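Local coordinates for protein glycerol dehydratase (Clostridium butyricum, PDB 1R9D) that probably dehydrates glycerol to 3-hydroxypropionaldehyde by glycyl-radical chemistry, without help from coenzyme B12, at residues S7-R12 / A366-L371; D68-V73 / W315-D320; G74-E79 / I270-N275; E228-T233 / A240-I245; S259-C264 / D304-E309. One frame throughout, in Å; residues are numbered along the deposited sequence.

From the N terminus, residues 7-12 meet 366-371 in interaction 1, which closes the longest loop and encloses the other four contacts. Interaction 2 (68-73 with 315-320) nests within it and holds the loop after helix 47-61 to helix 304-317. The same loop runs on into interaction 3 (74-79 with 270-275), nested inside interaction 2, where it meets helix 260-277. Interaction 4 (228-233 with 240-245) lies inside interaction 3 and closes the short link between two consecutive helices. Interaction 5 (259-264 with 304-309) opens after interaction 4 has closed, crosses interaction 3 along the chain, and joins helices 260-277 and 304-317.

Interaction 1. Residues S7-R12 / A366-L371; sequences STQTER and AVHVKL
The imidazole of His368 is met over one face by Gln9 and at its edge by Ser7. Gln9 CB stands over that face, offset toward the rim, in a CH-pi contact 3.9 Å from the ring centroid and 27° off the normal. The backbone carbon of Thr8 lies over the face as well. At the edge, His368 NE2 donates a hydrogen bond of 2.9 Å to Ser7 OG, which lies only 10° out of the ring plane, displaced within that plane toward the CE1 side. Ser7 OG, with chi1 at 58°, is turned between its own backbone N and carbonyl carbon, which brings it to the NE2 edge. The other ring nitrogen, ND1, is bonded to Asp312, so hydrogen bonds at both nitrogens limit rotation of the imidazole.

Gln9 turns back past CB, bent at chi2, and lays its amide along the backbone of His368, with CD 3.4 Å from His368 O. Its NE2 is bonded to Asn14 in the same chain. Its OE1 receives a hydrogen bond of 3.0 Å from a water, and that water also donates to Val367 O at 2.8 Å. Here a histidine ring and a bridging water do much of the joining.

Lys370, with positive phi, leaves helical geometry just after helix 357-369, while Thr10 is the N-cap of helix 11-22. The arrangement is the docking of an N-terminal extended segment against the last turn of a helix.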
# COMPACT_ATOMS: atom_id res chain seq x y z
N SER A 7 3.31 -0.58 54.94
CA SER A 7 2.84 0.70 55.48
C SER A 7 1.41 0.98 55.02
O SER A 7 0.89 0.32 54.12
CB SER A 7 3.77 1.82 55.02
OG SER A 7 3.84 1.88 53.61
N THR A 8 0.79 1.98 55.64
CA THR A 8 -0.58 2.35 55.30
C THR A 8 -0.62 3.52 54.32
O THR A 8 0.08 4.52 54.49
CB THR A 8 -1.38 2.75 56.57
OG1 THR A 8 -1.43 1.63 57.46
CG2 THR A 8 -2.80 3.16 56.21
N GLN A 9 -1.45 3.38 53.29
CA GLN A 9 -1.61 4.39 52.25
C GLN A 9 -2.43 5.58 52.75
O GLN A 9 -3.20 5.44 53.70
CB GLN A 9 -2.28 3.79 51.01
CG GLN A 9 -3.75 3.40 51.19
CD GLN A 9 -3.94 2.17 52.05
OE1 GLN A 9 -2.98 1.53 52.47
NE2 GLN A 9 -5.20 1.82 52.31
N THR A 10 -2.27 6.73 52.11
CA THR A 10 -3.00 7.94 52.49
C THR A 10 -4.49 7.81 52.19
O THR A 10 -4.90 7.01 51.35
CB THR A 10 -2.48 9.19 51.75
OG1 THR A 10 -2.74 9.06 50.35
CG2 THR A 10 -0.99 9.36 51.97
N GLU A 11 -5.30 8.62 52.86
CA GLU A 11 -6.74 8.61 52.65
C GLU A 11 -7.05 8.92 51.19
O GLU A 11 -8.03 8.44 50.64
CB GLU A 11 -7.42 9.63 53.57
CG GLU A 11 -8.92 9.74 53.39
CD GLU A 11 -9.61 8.39 53.34
OE1 GLU A 11 -9.22 7.48 54.12
OE2 GLU A 11 -10.55 8.23 52.53
N ARG A 12 -6.19 9.73 50.56
CA ARG A 12 -6.38 10.09 49.16
C ARG A 12 -6.46 8.83 48.30
O ARG A 12 -7.32 8.71 47.44
CB ARG A 12 -5.21 10.95 48.66
CG ARG A 12 -5.38 11.44 47.23
CD ARG A 12 -4.06 11.86 46.60
NE ARG A 12 -3.38 12.90 47.37
CZ ARG A 12 -3.77 14.17 47.43
NH1 ARG A 12 -4.85 14.57 46.78
NH2 ARG A 12 -3.07 15.04 48.15
N ALA A 366 1.42 -2.17 45.50
CA ALA A 366 0.46 -3.24 45.27
C ALA A 366 -0.40 -3.48 46.52
O ALA A 366 -1.59 -3.77 46.41
CB ALA A 366 1.17 -4.53 44.87
N VAL A 367 0.21 -3.34 47.69
CA VAL A 367 -0.51 -3.54 48.94
C VAL A 367 -1.33 -2.31 49.34
O VAL A 367 -2.37 -2.43 49.99
CB VAL A 367 0.46 -3.88 50.09
CG1 VAL A 367 -0.33 -4.21 51.36
CG2 VAL A 367 1.33 -5.06 49.70
N HIS A 368 -0.86 -1.13 48.93
CA HIS A 368 -1.56 0.11 49.23
C HIS A 368 -2.86 0.23 48.45
O HIS A 368 -3.90 0.63 48.99
CB HIS A 368 -0.69 1.32 48.89
CG HIS A 368 0.33 1.65 49.94
ND1 HIS A 368 1.13 2.77 49.86
CD2 HIS A 368 0.67 1.02 51.09
CE1 HIS A 368 1.92 2.82 50.92
NE2 HIS A 368 1.67 1.77 51.68
N VAL A 369 -2.80 -0.12 47.17
CA VAL A 369 -3.94 -0.01 46.27
C VAL A 369 -4.83 -1.26 46.18
O VAL A 369 -6.05 -1.15 46.18
CB VAL A 369 -3.45 0.35 44.85
CG1 VAL A 369 -4.62 0.47 43.89
CG2 VAL A 369 -2.67 1.66 44.90
N LYS A 370 -4.20 -2.43 46.08
CA LYS A 370 -4.92 -3.69 45.99
C LYS A 370 -5.97 -3.80 44.88
O LYS A 370 -7.09 -4.27 45.10
CB LYS A 370 -5.57 -4.03 47.34
CG LYS A 370 -4.56 -4.16 48.48
CD LYS A 370 -5.21 -4.64 49.78
CE LYS A 370 -4.19 -4.74 50.90
NZ LYS A 370 -4.78 -5.32 52.14
N LEU A 371 -5.61 -3.36 43.67
CA LEU A 371 -6.50 -3.44 42.52
C LEU A 371 -5.85 -4.43 41.53
O LEU A 371 -4.70 -4.80 41.70
CB LEU A 371 -6.66 -2.05 41.88
CG LEU A 371 -7.54 -1.09 42.69
CD1 LEU A 371 -7.59 0.28 42.03
CD2 LEU A 371 -8.94 -1.67 42.80
O HOH W 1 -3.10 -1.42 52.50

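Interaction 2. Residues D68-V73 / W315-D320; sequences DQELIV and WIKLND
Glu70 and Lys317 meet at about a right angle, and their salt bridge is the tight part of a small, buried contact. Lys317 NZ donates to Glu70 OE1 at 2.9 Å, approaching on the syn side of the carboxylate but 29° out of its plane. Bends at chi2 (-56°) and chi3 (-59°) fold the lysine chain past Ile72 O and bring the ammonium to the Glu70 carboxylate. The same nitrogen has a weak, longer bond of 3.4 Å to Asp320 OD1, and another weak one to Gly74 O. It therefore sits between two carboxylates, with Glu70 OE1 and Asp320 OD1 5.2 Å apart, where its positive charge probably offsets their mutual repulsion. Arg67 extends the network: its side chain pairs with Asp320 OD1, while its backbone N bonds Glu70 OE2.

The looser part is apolar. Ile72 CG2 comes no nearer than 4.1 Å to Lys317 CG, the two chains slanting across one another, and Ile72 O lies 3.7 Å from Lys317 CD. Neither part faces solvent, since all three touching residues are buried.

Around them, Trp268 of helix 260-277 packs on both Ile72 and Lys317, Leu16 of helix 11-22 touches Glu70, and the side chain of Trp315, two residues before Lys317, packs against helix 357-369. The loop is thus fitted in among helices 11-22, 260-277 and 304-317.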
# COMPACT_ATOMS: atom_id res chain seq x y z
N ASP A 68 -11.78 14.05 41.26
CA ASP A 68 -11.52 14.61 42.58
C ASP A 68 -10.33 13.99 43.31
O ASP A 68 -10.16 12.78 43.33
CB ASP A 68 -12.77 14.49 43.46
CG ASP A 68 -14.02 15.02 42.78
OD1 ASP A 68 -13.98 16.16 42.25
OD2 ASP A 68 -15.05 14.31 42.77
N GLN A 69 -9.51 14.85 43.90
CA GLN A 69 -8.33 14.45 44.67
C GLN A 69 -7.16 13.83 43.90
O GLN A 69 -6.21 13.34 44.52
CB GLN A 69 -8.76 13.50 45.80
CG GLN A 69 -9.76 14.09 46.79
CD GLN A 69 -9.31 15.44 47.34
OE1 GLN A 69 -8.17 15.58 47.81
NE2 GLN A 69 -10.19 16.43 47.29
N GLU A 70 -7.21 13.85 42.58
CA GLU A 70 -6.12 13.29 41.78
C GLU A 70 -4.84 14.13 41.84
O GLU A 70 -4.90 15.36 41.86
CB GLU A 70 -6.54 13.13 40.32
CG GLU A 70 -7.31 11.86 40.00
CD GLU A 70 -7.57 11.68 38.51
OE1 GLU A 70 -7.79 10.53 38.08
OE2 GLU A 70 -7.56 12.69 37.77
N LEU A 71 -3.69 13.46 41.87
CA LEU A 71 -2.40 14.13 41.86
C LEU A 71 -1.82 13.94 40.45
O LEU A 71 -1.10 14.80 39.94
CB LEU A 71 -1.45 13.52 42.90
CG LEU A 71 -1.69 13.83 44.38
CD1 LEU A 71 -0.68 13.06 45.23
CD2 LEU A 71 -1.55 15.33 44.63
N ILE A 72 -2.14 12.81 39.85
CA ILE A 72 -1.70 12.48 38.50
C ILE A 72 -2.95 12.54 37.63
O ILE A 72 -3.91 11.82 37.87
CB ILE A 72 -1.10 11.05 38.43
CG1 ILE A 72 0.18 10.98 39.28
CG2 ILE A 72 -0.83 10.65 36.98
CD1 ILE A 72 1.33 11.82 38.74
N VAL A 73 -2.94 13.41 36.62
CA VAL A 73 -4.11 13.57 35.77
C VAL A 73 -4.01 12.99 34.36
O VAL A 73 -2.91 12.80 33.84
CB VAL A 73 -4.51 15.06 35.66
CG1 VAL A 73 -4.89 15.60 37.04
CG2 VAL A 73 -3.36 15.87 35.09
N TRP A 315 -0.61 3.69 40.10
CA TRP A 315 -1.22 2.36 40.18
C TRP A 315 -2.72 2.50 39.94
O TRP A 315 -3.31 1.75 39.15
CB TRP A 315 -0.98 1.74 41.56
CG TRP A 315 0.04 0.62 41.59
CD1 TRP A 315 -0.13 -0.62 42.12
CD2 TRP A 315 1.40 0.67 41.11
NE1 TRP A 315 1.02 -1.36 42.00
CE2 TRP A 315 1.98 -0.59 41.39
CE3 TRP A 315 2.17 1.65 40.48
CZ2 TRP A 315 3.30 -0.90 41.05
CZ3 TRP A 315 3.50 1.34 40.14
CH2 TRP A 315 4.04 0.08 40.43
N ILE A 316 -3.35 3.46 40.60
CA ILE A 316 -4.78 3.66 40.42
C ILE A 316 -5.14 4.05 38.98
O ILE A 316 -6.13 3.54 38.43
CB ILE A 316 -5.32 4.72 41.41
CG1 ILE A 316 -5.17 4.20 42.84
CG2 ILE A 316 -6.78 5.03 41.10
CD1 ILE A 316 -5.60 5.17 43.93
N LYS A 317 -4.35 4.92 38.37
CA LYS A 317 -4.61 5.34 36.99
C LYS A 317 -4.57 4.15 36.03
O LYS A 317 -5.36 4.06 35.09
CB LYS A 317 -3.59 6.39 36.53
CG LYS A 317 -3.67 7.73 37.27
CD LYS A 317 -5.06 8.34 37.18
CE LYS A 317 -5.49 8.60 35.75
NZ LYS A 317 -6.91 9.09 35.67
N LEU A 318 -3.65 3.22 36.27
CA LEU A 318 -3.54 2.04 35.42
C LEU A 318 -4.81 1.17 35.48
O LEU A 318 -5.03 0.31 34.64
CB LEU A 318 -2.31 1.21 35.82
CG LEU A 318 -0.95 1.84 35.45
CD1 LEU A 318 0.14 1.24 36.32
CD2 LEU A 318 -0.67 1.62 33.97
N ASN A 319 -5.64 1.41 36.49
CA ASN A 319 -6.89 0.67 36.65
C ASN A 319 -8.06 1.44 36.04
O ASN A 319 -9.19 0.95 36.00
CB ASN A 319 -7.17 0.42 38.14
CG ASN A 319 -6.34 -0.72 38.71
OD1 ASN A 319 -6.68 -1.89 38.56
ND2 ASN A 319 -5.23 -0.38 39.35
N ASP A 320 -7.78 2.64 35.56
CA ASP A 320 -8.82 3.48 34.98
C ASP A 320 -9.13 3.11 33.53
O ASP A 320 -10.25 3.32 33.05
CB ASP A 320 -8.40 4.95 35.04
CG ASP A 320 -9.57 5.90 34.90
OD1 ASP A 320 -9.35 7.08 34.53
OD2 ASP A 320 -10.71 5.46 35.17

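Interaction 3. Residues G74-E79 / I270-N275; sequences GSLTKE and IHAIIN
Leu76 projects from an irregular loop onto a regular turn of helix 260-277, meeting Ala272 and Asn275, while two residues earlier Gly74 holds phi 132° and psi 102°, a conformation side chains seldom tolerate. The two methyls of Leu76 divide the work. CD1 presses on Asn275 CB at 3.5 Å, the two side chains crossing at about a right angle. CD2 lies against Ala272 instead, 3.7 Å from its carbonyl O and 4.0 Å from its CB. One leucine thus straddles two helix positions three residues apart.

The amide of Asn275 turns away from the leucine and back along its own helix. With chi1 at -78°, CG lies beside the backbone N, and ND2 donates to His271 O at 2.9 Å. That oxygen lies close to the amide plane, although the donor stands well above the carbonyl plane.

Gly74 O accepts from Trp268 of the same helix, and Ser75 N is bonded to Tyr222 of helix 197-230. Asn275's side chain is about 12 Å from a bound glycerol, so the contact lies outside the first shell of that ligand. It is a leucine-to-helix apolar contact within the largely helical region of the pyruvate formate lyase-like fold.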
# COMPACT_ATOMS: atom_id res chain seq x y z
N GLY A 74 -5.16 12.75 33.76
CA GLY A 74 -5.24 12.19 32.42
C GLY A 74 -6.23 11.05 32.43
O GLY A 74 -5.91 9.95 32.90
N SER A 75 -7.43 11.30 31.93
CA SER A 75 -8.49 10.29 31.89
C SER A 75 -8.97 10.11 30.46
O SER A 75 -9.27 11.08 29.77
CB SER A 75 -9.67 10.71 32.77
OG SER A 75 -9.28 10.81 34.13
N LEU A 76 -9.06 8.85 30.04
CA LEU A 76 -9.49 8.51 28.69
C LEU A 76 -11.00 8.50 28.49
O LEU A 76 -11.49 8.58 27.37
CB LEU A 76 -8.93 7.15 28.28
CG LEU A 76 -7.41 6.96 28.41
CD1 LEU A 76 -7.02 5.65 27.73
CD2 LEU A 76 -6.67 8.12 27.77
N THR A 77 -11.74 8.38 29.59
CA THR A 77 -13.20 8.36 29.54
C THR A 77 -13.76 9.20 30.69
O THR A 77 -13.10 9.36 31.72
CB THR A 77 -13.75 6.92 29.66
OG1 THR A 77 -13.21 6.28 30.83
CG2 THR A 77 -13.39 6.11 28.42
N LYS A 78 -14.96 9.74 30.50
CA LYS A 78 -15.60 10.55 31.52
C LYS A 78 -15.92 9.70 32.75
O LYS A 78 -15.64 10.11 33.88
CB LYS A 78 -16.88 11.17 30.94
CG LYS A 78 -16.61 12.11 29.77
CD LYS A 78 -17.89 12.60 29.10
CE LYS A 78 -18.65 11.45 28.44
NZ LYS A 78 -19.87 11.92 27.71
N GLU A 79 -16.49 8.53 32.52
CA GLU A 79 -16.81 7.59 33.61
C GLU A 79 -15.54 6.77 33.85
O GLU A 79 -14.87 6.37 32.90
CB GLU A 79 -17.95 6.66 33.18
CG GLU A 79 -18.34 5.56 34.18
CD GLU A 79 -19.07 6.08 35.41
OE1 GLU A 79 -19.64 7.20 35.34
OE2 GLU A 79 -19.11 5.37 36.44
N ILE A 270 2.40 9.64 28.44
CA ILE A 270 2.91 8.78 27.37
C ILE A 270 2.03 7.54 27.28
O ILE A 270 1.51 7.19 26.22
CB ILE A 270 4.36 8.32 27.65
CG1 ILE A 270 5.31 9.52 27.62
CG2 ILE A 270 4.79 7.28 26.63
CD1 ILE A 270 6.69 9.20 28.16
N HIS A 271 1.86 6.88 28.43
CA HIS A 271 1.05 5.66 28.50
C HIS A 271 -0.39 5.89 28.06
O HIS A 271 -0.95 5.13 27.27
CB HIS A 271 1.07 5.12 29.94
CG HIS A 271 0.55 3.72 30.06
ND1 HIS A 271 1.32 2.61 29.79
CD2 HIS A 271 -0.67 3.25 30.42
CE1 HIS A 271 0.60 1.52 29.96
NE2 HIS A 271 -0.61 1.88 30.35
N ALA A 272 -1.00 6.96 28.56
CA ALA A 272 -2.38 7.27 28.22
C ALA A 272 -2.61 7.51 26.73
O ALA A 272 -3.53 6.95 26.14
CB ALA A 272 -2.86 8.49 29.03
N ILE A 273 -1.77 8.34 26.11
CA ILE A 273 -1.94 8.65 24.70
C ILE A 273 -1.78 7.42 23.81
O ILE A 273 -2.42 7.32 22.76
CB ILE A 273 -0.98 9.79 24.27
CG1 ILE A 273 -1.28 11.04 25.11
CG2 ILE A 273 -1.17 10.10 22.79
CD1 ILE A 273 -0.28 12.16 24.95
N ILE A 274 -0.94 6.47 24.21
CA ILE A 274 -0.78 5.26 23.43
C ILE A 274 -2.15 4.58 23.33
O ILE A 274 -2.55 4.09 22.27
CB ILE A 274 0.22 4.28 24.09
CG1 ILE A 274 1.64 4.82 23.96
CG2 ILE A 274 0.11 2.90 23.44
CD1 ILE A 274 2.69 3.98 24.65
N ASN A 275 -2.86 4.58 24.46
CA ASN A 275 -4.18 3.97 24.58
C ASN A 275 -5.31 4.75 23.88
O ASN A 275 -6.46 4.30 23.85
CB ASN A 275 -4.52 3.77 26.06
CG ASN A 275 -3.81 2.57 26.66
OD1 ASN A 275 -4.31 1.45 26.58
ND2 ASN A 275 -2.64 2.79 27.25

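Interaction 4. Residues E228-T233 / A240-I245; sequences EIADNT and AELNEI
Leu242 is the central residue here, packing against Ile229, Ala230 and Thr233. Its CD1 is held closely by Ile229 CG2 at 3.4 Å, tighter than ordinary van der Waals contact, with the two side chains crossing at about a right angle. Leu242 CB rests on Ala230 CB at 3.6 Å, and Ala230 and Leu242 are also the closest pair along the backbone, their CA atoms 5.3 Å apart. A methyl as small as alanine's lets the two chains approach this nearly. With CG set anti to the carbonyl carbon (chi1 -70°), Leu242 extends its CD1 branch to the ground between Ile229 and Thr233.

Mixed polar and apolar contacts lie on the flanks. Thr233 OG1 touches Leu242 CD1 at 3.4 Å, and Asn243 OD1 comes to 3.8 Å from Ala230 CB while taking a hydrogen bond from Lys227.

Hydrogen bonds within residues 228-233 shape the surface offered to the leucine. Ile229 O accepts from Thr233 OG1 at 2.7 Å and from Asn232 N at 2.9 Å, the donors arriving from opposite faces of its carbonyl plane. Thr233 N bonds to Ala230 O in a type I beta turn; the backbone bond holds Thr233 in the turn, and the OG1 bond to Ile229 O fixes its hydroxyl.

Helices 197-230 and 236-252 run in opposite directions and are joined by a short link, so the contact closes a helical hairpin. Ile66 lies on Ile229 from the adjacent loop, and helix 236-252 meets Leu71 and Val73 through Glu241 and Ile245.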
# COMPACT_ATOMS: atom_id res chain seq x y z
N GLU A 228 -8.27 26.16 35.91
CA GLU A 228 -9.70 26.43 35.86
C GLU A 228 -10.41 25.87 37.09
O GLU A 228 -11.29 26.52 37.67
CB GLU A 228 -10.26 25.84 34.57
CG GLU A 228 -11.77 25.80 34.46
CD GLU A 228 -12.22 25.18 33.14
OE1 GLU A 228 -13.43 24.90 32.99
OE2 GLU A 228 -11.36 24.98 32.26
N ILE A 229 -10.04 24.66 37.49
CA ILE A 229 -10.64 24.02 38.65
C ILE A 229 -10.10 24.66 39.93
O ILE A 229 -10.85 24.90 40.88
CB ILE A 229 -10.32 22.50 38.68
CG1 ILE A 229 -10.99 21.81 37.48
CG2 ILE A 229 -10.82 21.89 39.98
CD1 ILE A 229 -10.68 20.32 37.38
N ALA A 230 -8.80 24.95 39.94
CA ALA A 230 -8.15 25.57 41.10
C ALA A 230 -8.80 26.90 41.46
O ALA A 230 -9.03 27.18 42.64
CB ALA A 230 -6.67 25.78 40.81
N ASP A 231 -9.08 27.71 40.45
CA ASP A 231 -9.69 29.02 40.67
C ASP A 231 -11.10 28.89 41.23
O ASP A 231 -11.68 29.86 41.72
CB ASP A 231 -9.72 29.81 39.35
CG ASP A 231 -8.34 30.28 38.93
OD1 ASP A 231 -8.20 30.74 37.78
OD2 ASP A 231 -7.39 30.19 39.74
N ASN A 232 -11.65 27.68 41.17
CA ASN A 232 -13.00 27.42 41.68
C ASN A 232 -12.94 26.42 42.85
O ASN A 232 -13.87 25.65 43.06
CB ASN A 232 -13.88 26.88 40.56
CG ASN A 232 -15.33 26.66 40.99
OD1 ASN A 232 -15.89 27.47 41.73
ND2 ASN A 232 -15.93 25.58 40.52
N THR A 233 -11.85 26.47 43.61
CA THR A 233 -11.66 25.58 44.75
C THR A 233 -11.44 26.38 46.04
O THR A 233 -10.50 27.17 46.14
CB THR A 233 -10.43 24.66 44.53
OG1 THR A 233 -10.63 23.88 43.34
CG2 THR A 233 -10.24 23.72 45.71
N ALA A 240 -3.84 24.46 46.06
CA ALA A 240 -2.40 24.47 45.83
C ALA A 240 -1.99 23.25 45.00
O ALA A 240 -1.09 23.33 44.16
CB ALA A 240 -1.65 24.47 47.15
N GLU A 241 -2.67 22.13 45.23
CA GLU A 241 -2.39 20.90 44.50
C GLU A 241 -2.72 21.08 43.02
O GLU A 241 -1.91 20.76 42.15
CB GLU A 241 -3.22 19.74 45.07
CG GLU A 241 -2.65 19.12 46.34
CD GLU A 241 -3.61 18.15 47.02
OE1 GLU A 241 -4.52 17.62 46.34
OE2 GLU A 241 -3.45 17.92 48.24
N LEU A 242 -3.91 21.61 42.74
CA LEU A 242 -4.35 21.83 41.37
C LEU A 242 -3.45 22.82 40.64
O LEU A 242 -3.24 22.69 39.43
CB LEU A 242 -5.79 22.32 41.36
CG LEU A 242 -6.80 21.24 41.76
CD1 LEU A 242 -8.13 21.87 42.13
CD2 LEU A 242 -6.96 20.26 40.61
N ASN A 243 -2.92 23.81 41.36
CA ASN A 243 -2.03 24.78 40.74
C ASN A 243 -0.69 24.15 40.42
O ASN A 243 -0.02 24.53 39.46
CB ASN A 243 -1.82 26.00 41.65
CG ASN A 243 -2.91 27.03 41.49
OD1 ASN A 243 -3.29 27.39 40.37
ND2 ASN A 243 -3.43 27.53 42.61
N GLU A 244 -0.29 23.18 41.24
CA GLU A 244 0.97 22.50 41.02
C GLU A 244 0.84 21.57 39.81
O GLU A 244 1.78 21.39 39.05
CB GLU A 244 1.39 21.70 42.26
CG GLU A 244 2.71 20.96 42.09
CD GLU A 244 3.89 21.88 41.87
OE1 GLU A 244 3.68 23.06 41.50
OE2 GLU A 244 5.04 21.43 42.05
N ILE A 245 -0.35 20.99 39.65
CA ILE A 245 -0.62 20.11 38.53
C ILE A 245 -0.56 20.93 37.25
O ILE A 245 0.04 20.52 36.25
CB ILE A 245 -2.03 19.46 38.66
CG1 ILE A 245 -2.04 18.48 39.83
CG2 ILE A 245 -2.41 18.76 37.37
CD1 ILE A 245 -3.40 17.89 40.13

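Interaction 5. Residues S259-C264 / D304-E309; sequences SFYEAC and DKFAQE
Phe260 and Ala307, whose CA atoms lie 7.4 Å apart, mark the closest approach of two helical segments that run in roughly the same direction. Phe260 brings its ring edge to the other helix: CE2 is 3.7 Å from Ala307 O, which lies near the ring plane, and 4.0 Å from Ala307 CB. One face of the same ring carries Cys264 SG, 3.5 Å above the plane and offset toward the rim.

The start of helix 260-277 is a capping box. Ser259, the N-cap, accepts a weak bond from Glu262 N through OG, and its own N gives one of 3.2 Å to Glu262 OE2, met from above the carboxylate plane. Lys251 pairs with that same oxygen.

The second pair is aromatic. Phe306 turns its edge toward the face of Tyr261 in an offset edge-to-face arrangement, planes at 75° and centroids 5.7 Å apart. Both rings are placed by CG lying anti to the backbone N (Tyr261 chi1 -160°, Phe306 chi1 -171°), which swings each ring toward the other helix. Tyr261 OH continues past the phenylalanine to a hydrogen bond with Leu71 O, and Leu71 also packs on Phe306.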
# COMPACT_ATOMS: atom_id res chain seq x y z
N SER A 259 12.07 16.56 37.95
CA SER A 259 11.76 16.05 39.29
C SER A 259 10.97 14.75 39.19
O SER A 259 10.55 14.35 38.10
CB SER A 259 10.92 17.08 40.05
OG SER A 259 9.64 17.19 39.46
N PHE A 260 10.76 14.10 40.33
CA PHE A 260 10.02 12.84 40.35
C PHE A 260 8.55 13.03 39.97
O PHE A 260 7.99 12.23 39.22
CB PHE A 260 10.13 12.18 41.73
CG PHE A 260 9.63 10.75 41.76
CD1 PHE A 260 10.32 9.75 41.07
CD2 PHE A 260 8.48 10.41 42.45
CE1 PHE A 260 9.86 8.43 41.08
CE2 PHE A 260 8.01 9.09 42.47
CZ PHE A 260 8.71 8.10 41.78
N TYR A 261 7.92 14.08 40.49
CA TYR A 261 6.52 14.34 40.19
C TYR A 261 6.37 14.52 38.67
O TYR A 261 5.44 13.99 38.06
CB TYR A 261 6.05 15.61 40.92
CG TYR A 261 4.54 15.75 41.10
CD1 TYR A 261 3.63 15.11 40.26
CD2 TYR A 261 4.03 16.59 42.10
CE1 TYR A 261 2.26 15.31 40.39
CE2 TYR A 261 2.67 16.80 42.24
CZ TYR A 261 1.79 16.16 41.39
OH TYR A 261 0.44 16.39 41.52
N GLU A 262 7.29 15.27 38.08
CA GLU A 262 7.27 15.51 36.64
C GLU A 262 7.43 14.21 35.86
O GLU A 262 6.76 13.99 34.85
CB GLU A 262 8.38 16.49 36.24
CG GLU A 262 8.12 17.93 36.68
CD GLU A 262 9.31 18.84 36.46
OE1 GLU A 262 9.20 20.05 36.76
OE2 GLU A 262 10.36 18.35 35.98
N ALA A 263 8.31 13.33 36.34
CA ALA A 263 8.53 12.05 35.68
C ALA A 263 7.27 11.19 35.76
O ALA A 263 6.87 10.56 34.77
CB ALA A 263 9.71 11.32 36.33
N CYS A 264 6.62 11.17 36.92
CA CYS A 264 5.39 10.39 37.10
C CYS A 264 4.26 10.88 36.20
O CYS A 264 3.53 10.08 35.61
CB CYS A 264 4.92 10.44 38.56
SG CYS A 264 5.92 9.48 39.71
N ASP A 304 9.98 10.38 50.91
CA ASP A 304 9.59 9.04 50.49
C ASP A 304 8.08 8.85 50.56
O ASP A 304 7.50 8.17 49.71
CB ASP A 304 10.28 7.98 51.35
CG ASP A 304 11.78 7.96 51.17
OD1 ASP A 304 12.24 8.26 50.04
OD2 ASP A 304 12.50 7.64 52.14
N LYS A 305 7.45 9.45 51.56
CA LYS A 305 6.01 9.32 51.70
C LYS A 305 5.25 9.88 50.49
O LYS A 305 4.28 9.29 50.03
CB LYS A 305 5.51 10.00 52.98
CG LYS A 305 4.04 9.75 53.24
CD LYS A 305 3.57 10.32 54.57
CE LYS A 305 2.10 9.97 54.80
NZ LYS A 305 1.57 10.52 56.08
N PHE A 306 5.71 11.02 49.98
CA PHE A 306 5.05 11.63 48.83
C PHE A 306 5.40 10.88 47.55
O PHE A 306 4.55 10.73 46.66
CB PHE A 306 5.43 13.11 48.69
CG PHE A 306 4.63 13.84 47.64
CD1 PHE A 306 3.24 13.78 47.66
CD2 PHE A 306 5.26 14.57 46.64
CE1 PHE A 306 2.48 14.44 46.69
CE2 PHE A 306 4.51 15.24 45.67
CZ PHE A 306 3.12 15.17 45.69
N ALA A 307 6.64 10.41 47.45
CA ALA A 307 7.06 9.65 46.28
C ALA A 307 6.19 8.40 46.21
O ALA A 307 5.72 8.02 45.14
CB ALA A 307 8.54 9.26 46.40
N GLN A 308 5.97 7.78 47.36
CA GLN A 308 5.14 6.58 47.42
C GLN A 308 3.69 6.89 47.07
O GLN A 308 3.03 6.10 46.40
CB GLN A 308 5.21 5.93 48.81
CG GLN A 308 4.42 4.63 48.92
CD GLN A 308 5.01 3.50 48.07
OE1 GLN A 308 6.17 3.13 48.23
NE2 GLN A 308 4.20 2.95 47.17
N GLU A 309 3.18 8.03 47.52
CA GLU A 309 1.79 8.39 47.21
C GLU A 309 1.62 8.61 45.70
O GLU A 309 0.58 8.26 45.14
CB GLU A 309 1.37 9.65 47.99
CG GLU A 309 -0.08 10.08 47.76
CD GLU A 309 -0.53 11.21 48.68
OE1 GLU A 309 0.30 12.10 48.97
OE2 GLU A 309 -1.70 11.22 49.10